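Local coordinates for sigma regulatory family protein-PP2C phosphatase (Chlamydia trachomatis serovar L2, PDB 6MAB) that probably acts as a membrane-bound phosphatase of the PP2C type, and contributes here its periplasmic sensor domain, which may help regulate the TCA cycle, at residues 73-87 with 90-102. Sequence-based numbering, arbitrary orientation.
Sequences KEISLVKKEADGNFR and ASSRIEQLGKNYN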
loop_
_atom_site.group_PDB
_atom_site.type_symbol
_atom_site.label_atom_id
_atom_site.label_comp_id
_atom_site.label_asym_id
_atom_site.label_seq_id
_atom_site.Cartn_x
_atom_site.Cartn_y
_atom_site.Cartn_z
ATOM N N LYS A 73 14.131 2.591 -3.713
ATOM C CA LYS A 73 13.911 3.307 -4.959
ATOM C C LYS A 73 14.185 4.790 -4.769
ATOM O O LYS A 73 14.705 5.446 -5.677
ATOM C CB LYS A 73 12.489 3.071 -5.467
ATOM C CG LYS A 73 12.161 3.894 -6.723
ATOM C CD LYS A 73 10.745 3.644 -7.234
ATOM C CE LYS A 73 10.485 4.420 -8.520
ATOM N NZ LYS A 73 10.913 3.630 -9.691
ATOM N N GLU A 74 13.876 5.319 -3.588
ATOM C CA GLU A 74 14.109 6.722 -3.284
ATOM C C GLU A 74 14.141 6.902 -1.782
ATOM O O GLU A 74 13.265 6.395 -1.076
ATOM C CB GLU A 74 12.999 7.611 -3.875
ATOM C CG GLU A 74 13.143 9.108 -3.568
ATOM C CD GLU A 74 12.065 9.954 -4.246
ATOM O OE1 GLU A 74 11.586 9.521 -5.307
ATOM O OE2 GLU A 74 11.696 11.036 -3.723
ATOM N N ILE A 75 15.124 7.646 -1.300
ATOM C CA ILE A 75 15.020 8.261 0.011
ATOM C C ILE A 75 15.297 9.753 -0.148
ATOM O O ILE A 75 16.306 10.141 -0.745
ATOM C CB ILE A 75 15.975 7.603 1.026
ATOM C CG1 ILE A 75 15.891 8.341 2.344
ATOM C CG2 ILE A 75 17.394 7.609 0.516
ATOM C CD1 ILE A 75 16.461 7.540 3.483
ATOM N N SER A 76 14.368 10.588 0.345
ATOM C CA SER A 76 14.416 12.032 0.139
ATOM C C SER A 76 14.141 12.794 1.430
ATOM O O SER A 76 13.263 12.425 2.204
ATOM C CB SER A 76 13.385 12.477 -0.911
ATOM O OG SER A 76 13.711 11.963 -2.186
ATOM N N LEU A 77 14.891 13.875 1.619
ATOM C CA LEU A 77 14.587 14.887 2.612
ATOM C C LEU A 77 13.791 15.980 1.932
ATOM O O LEU A 77 14.286 16.622 0.990
ATOM C CB LEU A 77 15.853 15.482 3.205
ATOM C CG LEU A 77 16.697 14.736 4.209
ATOM C CD1 LEU A 77 17.867 15.660 4.571
ATOM C CD2 LEU A 77 15.856 14.379 5.429
ATOM N N VAL A 78 12.580 16.200 2.426
ATOM C CA VAL A 78 11.616 17.110 1.827
ATOM C C VAL A 78 11.411 18.253 2.805
ATOM O O VAL A 78 10.883 18.058 3.903
ATOM C CB VAL A 78 10.297 16.399 1.504
ATOM C CG1 VAL A 78 9.353 17.339 0.697
ATOM C CG2 VAL A 78 10.578 15.127 0.736
ATOM N N LYS A 79 11.832 19.455 2.413
ATOM C CA LYS A 79 11.713 20.604 3.294
ATOM C C LYS A 79 10.275 21.096 3.276
ATOM O O LYS A 79 9.642 21.166 2.221
ATOM C CB LYS A 79 12.655 21.723 2.850
ATOM C CG LYS A 79 12.535 22.982 3.658
ATOM C CD LYS A 79 13.468 24.058 3.120
ATOM C CE LYS A 79 13.338 25.348 3.911
ATOM N NZ LYS A 79 13.768 25.167 5.329
ATOM N N LYS A 80 9.752 21.427 4.445
ATOM C CA LYS A 80 8.509 22.176 4.531
ATOM C C LYS A 80 8.882 23.653 4.517
ATOM O O LYS A 80 9.444 24.172 5.487
ATOM C CB LYS A 80 7.718 21.799 5.779
ATOM C CG LYS A 80 6.291 22.348 5.801
ATOM C CD LYS A 80 5.633 22.019 7.132
ATOM C CE LYS A 80 4.201 22.522 7.224
ATOM N NZ LYS A 80 3.653 22.207 8.575
ATOM N N GLU A 81 8.603 24.322 3.404
ATOM C CA GLU A 81 8.913 25.737 3.278
ATOM C C GLU A 81 8.003 26.563 4.192
ATOM O O GLU A 81 7.003 26.076 4.728
ATOM C CB GLU A 81 8.756 26.182 1.824
ATOM C CG GLU A 81 9.555 25.369 0.819
ATOM C CD GLU A 81 10.998 25.824 0.700
ATOM O OE1 GLU A 81 11.467 26.575 1.584
ATOM O OE2 GLU A 81 11.658 25.439 -0.289
ATOM N N ALA A 82 8.355 27.840 4.361
ATOM C CA ALA A 82 7.574 28.701 5.245
ATOM C C ALA A 82 6.137 28.838 4.755
ATOM O O ALA A 82 5.199 28.834 5.560
ATOM C CB ALA A 82 8.240 30.071 5.367
ATOM N N ASP A 83 5.941 28.949 3.440
ATOM C CA ASP A 83 4.593 29.045 2.872
ATOM C C ASP A 83 3.821 27.705 2.903
ATOM O O ASP A 83 2.734 27.648 2.313
ATOM C CB ASP A 83 4.675 29.573 1.436
ATOM C CG ASP A 83 5.566 28.726 0.549
ATOM O OD1 ASP A 83 5.721 27.523 0.824
ATOM O OD2 ASP A 83 6.115 29.272 -0.431
ATOM N N GLY A 84 4.348 26.660 3.549
ATOM C CA GLY A 84 3.672 25.384 3.653
ATOM C C GLY A 84 3.903 24.439 2.492
ATOM O O GLY A 84 3.481 23.278 2.572
ATOM N N ASN A 85 4.550 24.894 1.419
ATOM C CA ASN A 85 4.878 24.031 0.294
ATOM C C ASN A 85 6.039 23.107 0.653
ATOM O O ASN A 85 6.902 23.446 1.472
ATOM C CB ASN A 85 5.253 24.860 -0.935
ATOM C CG ASN A 85 4.083 25.669 -1.484
ATOM O OD1 ASN A 85 2.935 25.233 -1.449
ATOM N ND2 ASN A 85 4.380 26.850 -2.000
ATOM N N PHE A 86 6.066 21.942 0.008
ATOM C CA PHE A 86 7.108 20.941 0.216
ATOM C C PHE A 86 8.037 20.881 -0.988
ATOM O O PHE A 86 7.583 20.907 -2.139
ATOM C CB PHE A 86 6.492 19.558 0.450
ATOM C CG PHE A 86 5.824 19.415 1.786
ATOM C CD1 PHE A 86 6.566 19.103 2.903
ATOM C CD2 PHE A 86 4.464 19.599 1.919
ATOM C CE1 PHE A 86 5.961 18.967 4.147
ATOM C CE2 PHE A 86 3.853 19.468 3.157
ATOM C CZ PHE A 86 4.614 19.154 4.271
ATOM N N ARG A 87 9.337 20.795 -0.728
ATOM C CA ARG A 87 10.325 20.766 -1.800
ATOM C C ARG A 87 11.444 19.787 -1.462
ATOM O O ARG A 87 11.942 19.780 -0.334
ATOM C CB ARG A 87 10.898 22.153 -2.035
ATOM C CG ARG A 87 11.748 22.261 -3.270
ATOM C CD ARG A 87 12.360 23.646 -3.377
ATOM N NE ARG A 87 12.961 23.859 -4.686
ATOM C CZ ARG A 87 13.936 24.727 -4.933
ATOM N NH1 ARG A 87 14.451 25.459 -3.951
ATOM N NH2 ARG A 87 14.409 24.849 -6.167
ATOM N N ALA A 90 17.127 17.070 -0.658
ATOM C CA ALA A 90 18.166 16.063 -0.812
ATOM C C ALA A 90 17.487 14.745 -1.157
ATOM O O ALA A 90 16.423 14.439 -0.613
ATOM C CB ALA A 90 19.006 15.923 0.460
ATOM N N SER A 91 18.085 13.985 -2.080
ATOM C CA SER A 91 17.523 12.701 -2.481
ATOM C C SER A 91 18.606 11.750 -2.981
ATOM O O SER A 91 19.576 12.167 -3.624
ATOM C CB SER A 91 16.483 12.875 -3.589
ATOM O OG SER A 91 15.843 11.635 -3.851
ATOM N N SER A 92 18.424 10.465 -2.685
ATOM C CA SER A 92 19.204 9.420 -3.341
ATOM C C SER A 92 18.899 9.337 -4.825
ATOM O O SER A 92 19.680 8.729 -5.566
ATOM C CB SER A 92 18.927 8.064 -2.693
ATOM O OG SER A 92 17.588 7.662 -2.906
ATOM N N ARG A 93 17.769 9.904 -5.263
ATOM C CA ARG A 93 17.418 10.024 -6.683
ATOM C C ARG A 93 17.760 11.442 -7.106
ATOM O O ARG A 93 16.975 12.368 -6.889
ATOM C CB ARG A 93 15.939 9.747 -6.934
ATOM C CG ARG A 93 15.574 8.295 -7.129
ATOM C CD ARG A 93 14.061 8.128 -7.206
ATOM N NE ARG A 93 13.503 8.413 -8.522
ATOM C CZ ARG A 93 12.199 8.527 -8.768
ATOM N NH1 ARG A 93 11.309 8.397 -7.787
ATOM N NH2 ARG A 93 11.779 8.780 -9.995
ATOM N N ILE A 94 18.930 11.605 -7.730
ATOM C CA ILE A 94 19.420 12.941 -8.038
ATOM C C ILE A 94 18.400 13.688 -8.876
ATOM O O ILE A 94 18.219 14.907 -8.732
ATOM C CB ILE A 94 20.783 12.849 -8.750
ATOM C CG1 ILE A 94 21.779 12.063 -7.886
ATOM C CG2 ILE A 94 21.314 14.238 -9.106
ATOM C CD1 ILE A 94 21.940 12.574 -6.469
ATOM N N GLU A 95 17.717 12.964 -9.765
ATOM C CA GLU A 95 16.767 13.572 -10.683
ATOM C C GLU A 95 15.570 14.188 -9.956
ATOM O O GLU A 95 14.892 15.056 -10.521
ATOM C CB GLU A 95 16.306 12.516 -11.698
ATOM C CG GLU A 95 15.485 11.341 -11.113
ATOM C CD GLU A 95 16.322 10.110 -10.712
ATOM O OE1 GLU A 95 17.536 10.235 -10.417
ATOM O OE2 GLU A 95 15.744 8.998 -10.688
ATOM N N GLN A 96 15.295 13.759 -8.725
ATOM C CA GLN A 96 14.215 14.321 -7.916
ATOM C C GLN A 96 14.607 15.605 -7.204
ATOM O O GLN A 96 13.733 16.303 -6.679
ATOM C CB GLN A 96 13.747 13.326 -6.850
ATOM C CG GLN A 96 13.144 12.050 -7.386
ATOM C CD GLN A 96 12.009 12.305 -8.339
ATOM O OE1 GLN A 96 12.232 12.500 -9.536
ATOM N NE2 GLN A 96 10.783 12.314 -7.823
ATOM N N LEU A 97 15.888 15.941 -7.178
ATOM C CA LEU A 97 16.340 17.057 -6.373
ATOM C C LEU A 97 15.680 18.368 -6.808
ATOM O O LEU A 97 15.671 18.719 -7.994
ATOM C CB LEU A 97 17.858 17.149 -6.478
ATOM C CG LEU A 97 18.585 18.090 -5.538
ATOM C CD1 LEU A 97 18.301 17.713 -4.094
ATOM C CD2 LEU A 97 20.072 18.008 -5.822
ATOM N N GLY A 98 15.134 19.104 -5.833
ATOM C CA GLY A 98 14.527 20.402 -6.079
ATOM C C GLY A 98 13.059 20.381 -6.468
ATOM O O GLY A 98 12.450 21.456 -6.592
ATOM N N LYS A 99 12.467 19.203 -6.646
ATOM C CA LYS A 99 11.099 19.112 -7.140
ATOM C C LYS A 99 10.106 19.528 -6.064
ATOM O O LYS A 99 10.274 19.210 -4.883
ATOM C CB LYS A 99 10.798 17.680 -7.593
ATOM C CG LYS A 99 11.437 17.314 -8.933
ATOM C CD LYS A 99 11.063 15.909 -9.378
ATOM C CE LYS A 99 11.463 15.676 -10.841
ATOM N NZ LYS A 99 11.111 14.288 -11.280
ATOM N N ASN A 100 9.059 20.236 -6.474
ATOM C CA ASN A 100 7.935 20.458 -5.576
ATOM C C ASN A 100 7.231 19.134 -5.297
ATOM O O ASN A 100 6.937 18.370 -6.218
ATOM C CB ASN A 100 6.948 21.443 -6.170
ATOM C CG ASN A 100 5.710 21.576 -5.317
ATOM O OD1 ASN A 100 4.824 20.722 -5.355
ATOM N ND2 ASN A 100 5.655 22.631 -4.516
ATOM N N TYR A 101 6.963 18.859 -4.027
ATOM C CA TYR A 101 6.433 17.566 -3.606
ATOM C C TYR A 101 5.102 17.723 -2.870
ATOM O O TYR A 101 4.716 16.875 -2.062
ATOM C CB TYR A 101 7.464 16.850 -2.734
ATOM C CG TYR A 101 8.113 15.629 -3.339
ATOM C CD1 TYR A 101 8.361 15.542 -4.693
ATOM C CD2 TYR A 101 8.476 14.557 -2.537
ATOM C CE1 TYR A 101 8.953 14.428 -5.242
ATOM C CE2 TYR A 101 9.073 13.429 -3.071
ATOM C CZ TYR A 101 9.313 13.380 -4.445
ATOM O OH TYR A 101 9.898 12.274 -5.012
ATOM N N ASN A 102 4.367 18.797 -3.154
ATOM C CA ASN A 102 3.076 18.990 -2.499
ATOM C C ASN A 102 2.137 17.822 -2.759
ATOM O O ASN A 102 1.400 17.399 -1.865
ATOM C CB ASN A 102 2.416 20.281 -2.986
ATOM C CG ASN A 102 3.063 21.520 -2.417
ATOM O OD1 ASN A 102 3.905 21.441 -1.524
ATOM N ND2 ASN A 102 2.642 22.679 -2.907
HETATM O O HOH W 1 17.663 5.613 -4.212
#
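Glu74 OE2 is gripped by two hydroxyls. Tyr101 OH donates to its syn lone pair, with OH and OE2 2.5 Å apart, and Ser76 OG donates from the anti side. Gln96 NE2 in turn donates to Tyr101 OH and so helps position the phenol. The fully extended Glu74 side chain, with CG opposite the backbone N (chi1 178°), carries the carboxylate to this buried place. Its other oxygen, OE1, forms a salt bridge to Arg93 NH1 at 2.7 Å, but the hydrogen bond is bent and weak. The Arg93 guanidinium lies between Gln96 CD over one face and Lys73 CE near the rim of the other. This positive charge would probably help keep Glu74 ionised.

Beside this network strands 74-80 and 86-91 pair antiparallel, Leu77 N donating to Ala90 O. Ser76 and Ser91 form a non-hydrogen-bonded pair, their OG atoms 2.7 Å apart on one face of the sheet. Just past the strand end, Ser92 holds Ile75 twice: Ser92 OG accepts from Ile75 N, and Ser92 N donates to Ile75 O, each at 2.9 Å.

Farther along, Val78 CG2 packs on Tyr101 CD2 at 3.9 Å. Phe86 N donates almost straight to Asn102 OD1 (2.7 Å, 169°). Arg87 NE bonds to Gly98 O.

The arrangement is a beta hairpin at the edge of the antiparallel five-stranded sheet, with the following loop folded back across it.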